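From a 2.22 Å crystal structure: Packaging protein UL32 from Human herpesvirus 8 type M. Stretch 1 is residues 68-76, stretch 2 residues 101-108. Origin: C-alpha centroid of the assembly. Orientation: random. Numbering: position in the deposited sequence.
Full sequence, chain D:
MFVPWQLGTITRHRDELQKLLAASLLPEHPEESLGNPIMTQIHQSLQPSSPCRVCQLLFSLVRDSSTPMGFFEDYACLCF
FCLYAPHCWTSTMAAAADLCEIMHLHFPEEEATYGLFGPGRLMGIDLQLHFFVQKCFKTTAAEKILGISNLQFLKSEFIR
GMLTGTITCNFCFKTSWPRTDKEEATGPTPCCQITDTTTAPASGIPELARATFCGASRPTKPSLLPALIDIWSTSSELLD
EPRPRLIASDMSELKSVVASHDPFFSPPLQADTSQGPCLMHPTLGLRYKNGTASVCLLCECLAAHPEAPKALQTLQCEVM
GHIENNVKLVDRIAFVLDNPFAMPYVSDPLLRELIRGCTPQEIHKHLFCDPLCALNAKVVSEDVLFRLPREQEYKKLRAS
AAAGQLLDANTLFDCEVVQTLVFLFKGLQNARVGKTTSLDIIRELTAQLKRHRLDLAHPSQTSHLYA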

ATOM      1  N   PRO D  68     -59.931  17.996  -3.910  1.00110.86           N
ATOM      2  CA  PRO D  68     -60.737  16.778  -4.037  1.00110.52           C
ATOM      3  C   PRO D  68     -60.689  15.931  -2.771  1.00109.62           C
ATOM      4  O   PRO D  68     -60.272  16.418  -1.721  1.00109.96           O
ATOM      5  CB  PRO D  68     -60.062  16.037  -5.193  1.00107.36           C
ATOM      6  CG  PRO D  68     -59.453  17.118  -6.019  1.00107.48           C
ATOM      7  CD  PRO D  68     -59.010  18.175  -5.046  1.00108.61           C
ATOM      8  N   MET D  69     -61.112  14.675  -2.876  1.00161.56           N
ATOM      9  CA  MET D  69     -61.113  13.770  -1.735  1.00160.85           C
ATOM     10  C   MET D  69     -60.661  12.369  -2.102  1.00157.89           C
ATOM     11  O   MET D  69     -60.509  11.507  -1.237  1.00157.01           O
ATOM     12  CB  MET D  69     -62.505  13.718  -1.098  1.00164.25           C
ATOM     13  CG  MET D  69     -63.027  15.069  -0.636  1.00167.67           C
ATOM     14  SD  MET D  69     -61.960  15.847   0.591  1.00167.04           S
ATOM     15  CE  MET D  69     -62.016  14.633   1.907  1.00166.43           C
ATOM     16  N   GLY D  70     -60.445  12.143  -3.392  1.00 80.00           N
ATOM     17  CA  GLY D  70     -60.066  10.841  -3.848  1.00 77.70           C
ATOM     18  C   GLY D  70     -58.814  10.902  -4.649  1.00 74.99           C
ATOM     19  O   GLY D  70     -58.433   9.904  -5.171  1.00 73.01           O
ATOM     20  N   PHE D  71     -58.266  12.088  -4.852  1.00 74.99           N
ATOM     21  CA  PHE D  71     -57.026  12.244  -5.534  1.00 72.62           C
ATOM     22  C   PHE D  71     -55.979  11.644  -4.681  1.00 70.48           C
ATOM     23  O   PHE D  71     -55.130  10.955  -5.146  1.00 68.34           O
ATOM     24  CB  PHE D  71     -56.671  13.687  -5.663  1.00 73.78           C
ATOM     25  CG  PHE D  71     -55.274  13.933  -6.130  1.00 71.55           C
ATOM     26  CD1 PHE D  71     -54.898  13.620  -7.396  1.00 70.45           C
ATOM     27  CD2 PHE D  71     -54.363  14.501  -5.308  1.00 70.97           C
ATOM     28  CE1 PHE D  71     -53.632  13.866  -7.829  1.00 68.97           C
ATOM     29  CE2 PHE D  71     -53.098  14.755  -5.730  1.00 69.31           C
ATOM     30  CZ  PHE D  71     -52.734  14.437  -6.990  1.00 68.59           C
ATOM     31  N   PHE D  72     -56.063  11.876  -3.397  1.00 73.30           N
ATOM     32  CA  PHE D  72     -54.986  11.341  -2.582  1.00 71.28           C
ATOM     33  C   PHE D  72     -55.022   9.824  -2.558  1.00 69.94           C
ATOM     34  O   PHE D  72     -53.985   9.186  -2.358  1.00 68.61           O
ATOM     35  CB  PHE D  72     -55.125  11.853  -1.161  1.00 72.72           C
ATOM     36  CG  PHE D  72     -54.955  13.327  -1.022  1.00 74.35           C
ATOM     37  CD1 PHE D  72     -53.694  13.897  -1.008  1.00 73.20           C
ATOM     38  CD2 PHE D  72     -56.071  14.158  -0.910  1.00 77.51           C
ATOM     39  CE1 PHE D  72     -53.536  15.264  -0.856  1.00 74.88           C
ATOM     40  CE2 PHE D  72     -55.925  15.540  -0.768  1.00 79.22           C
ATOM     41  CZ  PHE D  72     -54.653  16.096  -0.742  1.00 77.72           C
ATOM     42  N   GLU D  73     -56.204   9.232  -2.734  1.00 75.59           N
ATOM     43  CA  GLU D  73     -56.313   7.780  -2.765  1.00 74.41           C
ATOM     44  C   GLU D  73     -55.989   7.206  -4.130  1.00 72.92           C
ATOM     45  O   GLU D  73     -55.528   6.064  -4.215  1.00 71.84           O
ATOM     46  CB  GLU D  73     -57.710   7.323  -2.362  1.00 76.76           C
ATOM     47  CG  GLU D  73     -58.084   7.575  -0.926  1.00 78.50           C
ATOM     48  CD  GLU D  73     -59.529   7.175  -0.651  1.00 81.41           C
ATOM     49  OE1 GLU D  73     -59.830   6.826   0.521  1.00 82.55           O
ATOM     50  OE2 GLU D  73     -60.341   7.144  -1.617  1.00 82.49           O
ATOM     51  N   ASP D  74     -56.233   7.944  -5.212  1.00 66.21           N
ATOM     52  CA  ASP D  74     -55.861   7.372  -6.502  1.00 65.14           C
ATOM     53  C   ASP D  74     -54.363   7.479  -6.727  1.00 63.81           C
ATOM     54  O   ASP D  74     -53.748   6.564  -7.287  1.00 63.03           O
ATOM     55  CB  ASP D  74     -56.623   8.043  -7.652  1.00 66.60           C
ATOM     56  CG  ASP D  74     -58.114   7.749  -7.623  1.00 68.97           C
ATOM     57  OD1 ASP D  74     -58.507   6.558  -7.496  1.00 68.67           O
ATOM     58  OD2 ASP D  74     -58.887   8.722  -7.774  1.00 71.36           O
ATOM     59  N   TYR D  75     -53.765   8.593  -6.308  1.00 50.14           N
ATOM     60  CA  TYR D  75     -52.316   8.711  -6.382  1.00 49.37           C
ATOM     61  C   TYR D  75     -51.656   7.659  -5.501  1.00 48.69           C
ATOM     62  O   TYR D  75     -50.655   7.051  -5.894  1.00 48.00           O
ATOM     63  CB  TYR D  75     -51.881  10.127  -6.007  1.00 49.89           C
ATOM     64  CG  TYR D  75     -50.394  10.319  -5.832  1.00 49.38           C
ATOM     65  CD1 TYR D  75     -49.501  10.153  -6.893  1.00 48.87           C
ATOM     66  CD2 TYR D  75     -49.881  10.702  -4.607  1.00 49.60           C
ATOM     67  CE1 TYR D  75     -48.119  10.336  -6.707  1.00 48.37           C
ATOM     68  CE2 TYR D  75     -48.525  10.890  -4.415  1.00 49.30           C
ATOM     69  CZ  TYR D  75     -47.642  10.708  -5.452  1.00 48.65           C
ATOM     70  OH  TYR D  75     -46.283  10.917  -5.196  1.00 48.57           O
ATOM     71  N   ALA D  76     -52.211   7.418  -4.310  1.00 55.47           N
ATOM     72  CA  ALA D  76     -51.649   6.404  -3.424  1.00 54.88           C
ATOM     73  C   ALA D  76     -51.781   4.997  -3.990  1.00 54.63           C
ATOM     74  O   ALA D  76     -51.005   4.116  -3.608  1.00 54.49           O
ATOM     75  CB  ALA D  76     -52.296   6.474  -2.047  1.00 55.96           C
TER
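Stretch 2, residues 101-108: EIMHLHFP

Stretch 2 is helical from Glu101 to His106, the tail of a helix that begins earlier in the chain. Phe107 is the first residue to leave helical phi/psi, and Pro108 follows in the loop. In stretch 1 a helix begins at Phe71 and continues past Ala76, with Gly70 at the N-cap position. The two helices are nearly antiparallel, at 170° between their N-to-C directions, and their axes approach to 10.4 Å. The end of the stretch 2 helix lies beside the start of the stretch 1 helix. The register shows this: Phe71 CA is 6.1 Å from His106 CA, and Asp74 CA is 6.7 Å from Ile102 CA. About 413 Å² is buried, both sides summed.

One polar link crosses the contact. His106 NE2 donates a weak hydrogen bond to Asp74 OD2 at 2.6 Å; the angle at the hydrogen is only 127°. The imidazole also packs against the backbone at the helix start, with His106 CE1 3.4 Å from Gly70 C and 3.3 Å from Phe71 N.

Two aromatic pairs are edge-to-face. The edge of Phe71 points toward the face of His106, with centroids 5.8 Å apart and planes at 60°. Phe107 turns its edge to the face of Phe71, at 5.2 Å and 82°; here Phe107 CE1 is 3.9 Å from Phe71 CD1. Phe71 is thus engaged by both rings.

Van der Waals packing completes the contact. Ile102 points toward stretch 1. Its CG2 is 3.5 Å from Phe71 CE1, and its CD1 is 3.5 Å from Asp74 O and 3.9 Å from Tyr75 CA. At the loop end, Pro68 CG lies 3.9 Å from His106 O, and Pro68 CD lies 4.5 Å from Phe107 CZ. Met69 and Phe72 point away and make no contact.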

ATOM      1  N   GLU D 101     -54.138   9.737 -16.304  1.00 63.35           N
ATOM      2  CA  GLU D 101     -55.505   9.446 -15.912  1.00 63.17           C
ATOM      3  C   GLU D 101     -55.844  10.129 -14.598  1.00 62.70           C
ATOM      4  O   GLU D 101     -56.892  10.765 -14.480  1.00 64.07           O
ATOM      5  CB  GLU D 101     -55.672   7.935 -15.821  1.00 62.29           C
ATOM      6  CG  GLU D 101     -57.008   7.440 -15.370  1.00 62.51           C
ATOM      7  CD  GLU D 101     -58.091   7.581 -16.402  1.00 64.48           C
ATOM      8  OE1 GLU D 101     -57.809   7.960 -17.560  1.00 65.58           O
ATOM      9  OE2 GLU D 101     -59.242   7.264 -16.046  1.00 65.67           O
ATOM     10  N   ILE D 102     -54.939  10.065 -13.618  1.00 55.85           N
ATOM     11  CA  ILE D 102     -55.206  10.702 -12.333  1.00 55.58           C
ATOM     12  C   ILE D 102     -55.381  12.204 -12.513  1.00 57.15           C
ATOM     13  O   ILE D 102     -56.155  12.838 -11.785  1.00 58.49           O
ATOM     14  CB  ILE D 102     -54.094  10.368 -11.323  1.00 53.89           C
ATOM     15  CG1 ILE D 102     -54.217   8.921 -10.876  1.00 52.80           C
ATOM     16  CG2 ILE D 102     -54.152  11.283 -10.100  1.00 53.97           C
ATOM     17  CD1 ILE D 102     -52.992   8.436 -10.179  1.00 51.70           C
ATOM     18  N   MET D 103     -54.696  12.795 -13.500  1.00 74.74           N
ATOM     19  CA  MET D 103     -54.774  14.241 -13.702  1.00 76.39           C
ATOM     20  C   MET D 103     -56.061  14.664 -14.405  1.00 78.69           C
ATOM     21  O   MET D 103     -56.612  15.728 -14.098  1.00 80.78           O
ATOM     22  CB  MET D 103     -53.586  14.726 -14.540  1.00 76.70           C
ATOM     23  CG  MET D 103     -52.240  14.627 -13.874  1.00 75.46           C
ATOM     24  SD  MET D 103     -52.038  15.897 -12.630  1.00 76.30           S
ATOM     25  CE  MET D 103     -51.849  17.376 -13.614  1.00 78.09           C
ATOM     26  N   HIS D 104     -56.547  13.848 -15.342  1.00 80.50           N
ATOM     27  CA  HIS D 104     -57.810  14.124 -16.012  1.00 83.07           C
ATOM     28  C   HIS D 104     -59.017  13.906 -15.103  1.00 84.64           C
ATOM     29  O   HIS D 104     -60.048  14.566 -15.284  1.00 87.79           O
ATOM     30  CB  HIS D 104     -57.894  13.265 -17.259  1.00 82.88           C
ATOM     31  CG  HIS D 104     -57.003  13.756 -18.350  1.00 83.40           C
ATOM     32  ND1 HIS D 104     -56.268  12.912 -19.151  1.00 83.04           N
ATOM     33  CD2 HIS D 104     -56.688  15.015 -18.739  1.00 84.95           C
ATOM     34  CE1 HIS D 104     -55.567  13.628 -20.014  1.00 84.36           C
ATOM     35  NE2 HIS D 104     -55.800  14.907 -19.782  1.00 85.48           N
ATOM     36  N   LEU D 105     -58.923  12.980 -14.142  1.00 63.93           N
ATOM     37  CA  LEU D 105     -60.025  12.760 -13.208  1.00 65.14           C
ATOM     38  C   LEU D 105     -60.153  13.900 -12.215  1.00 66.61           C
ATOM     39  O   LEU D 105     -61.267  14.350 -11.915  1.00 69.66           O
ATOM     40  CB  LEU D 105     -59.848  11.447 -12.450  1.00 62.93           C
ATOM     41  CG  LEU D 105     -60.287  10.092 -12.974  1.00 62.39           C
ATOM     42  CD1 LEU D 105     -59.867   9.861 -14.388  1.00 62.15           C
ATOM     43  CD2 LEU D 105     -59.648   9.070 -12.080  1.00 60.13           C
ATOM     44  N   HIS D 106     -59.030  14.354 -11.656  1.00 83.97           N
ATOM     45  CA  HIS D 106     -59.077  15.225 -10.493  1.00 85.11           C
ATOM     46  C   HIS D 106     -58.602  16.651 -10.731  1.00 86.23           C
ATOM     47  O   HIS D 106     -58.805  17.495  -9.851  1.00 87.98           O
ATOM     48  CB  HIS D 106     -58.260  14.612  -9.351  1.00 82.50           C
ATOM     49  CG  HIS D 106     -58.690  13.230  -8.984  1.00 81.54           C
ATOM     50  ND1 HIS D 106     -59.466  12.962  -7.879  1.00 82.86           N
ATOM     51  CD2 HIS D 106     -58.447  12.035  -9.574  1.00 79.81           C
ATOM     52  CE1 HIS D 106     -59.678  11.659  -7.800  1.00 81.84           C
ATOM     53  NE2 HIS D 106     -59.070  11.072  -8.816  1.00 79.89           N
ATOM     54  N   PHE D 107     -57.927  16.880 -11.854  1.00 84.55           N
ATOM     55  CA  PHE D 107     -57.468  18.208 -12.241  1.00 85.84           C
ATOM     56  C   PHE D 107     -57.642  18.401 -13.748  1.00 87.06           C
ATOM     57  O   PHE D 107     -56.652  18.493 -14.474  1.00 85.69           O
ATOM     58  CB  PHE D 107     -56.005  18.412 -11.845  1.00 83.35           C
ATOM     59  CG  PHE D 107     -55.783  18.489 -10.362  1.00 82.69           C
ATOM     60  CD1 PHE D 107     -55.545  17.342  -9.623  1.00 80.42           C
ATOM     61  CD2 PHE D 107     -55.809  19.709  -9.706  1.00 84.71           C
ATOM     62  CE1 PHE D 107     -55.340  17.409  -8.259  1.00 80.20           C
ATOM     63  CE2 PHE D 107     -55.604  19.784  -8.342  1.00 84.32           C
ATOM     64  CZ  PHE D 107     -55.369  18.632  -7.616  1.00 82.03           C
ATOM     65  N   PRO D 108     -58.895  18.464 -14.232  1.00 75.99           N
ATOM     66  CA  PRO D 108     -59.042  18.633 -15.688  1.00 77.18           C
ATOM     67  C   PRO D 108     -58.994  20.079 -16.166  1.00 79.82           C
ATOM     68  O   PRO D 108     -58.803  20.295 -17.365  1.00 80.46           O
ATOM     69  CB  PRO D 108     -60.399  17.985 -15.988  1.00 79.17           C
ATOM     70  CG  PRO D 108     -61.153  18.109 -14.728  1.00 80.53           C
ATOM     71  CD  PRO D 108     -60.169  18.074 -13.593  1.00 77.88           C
TER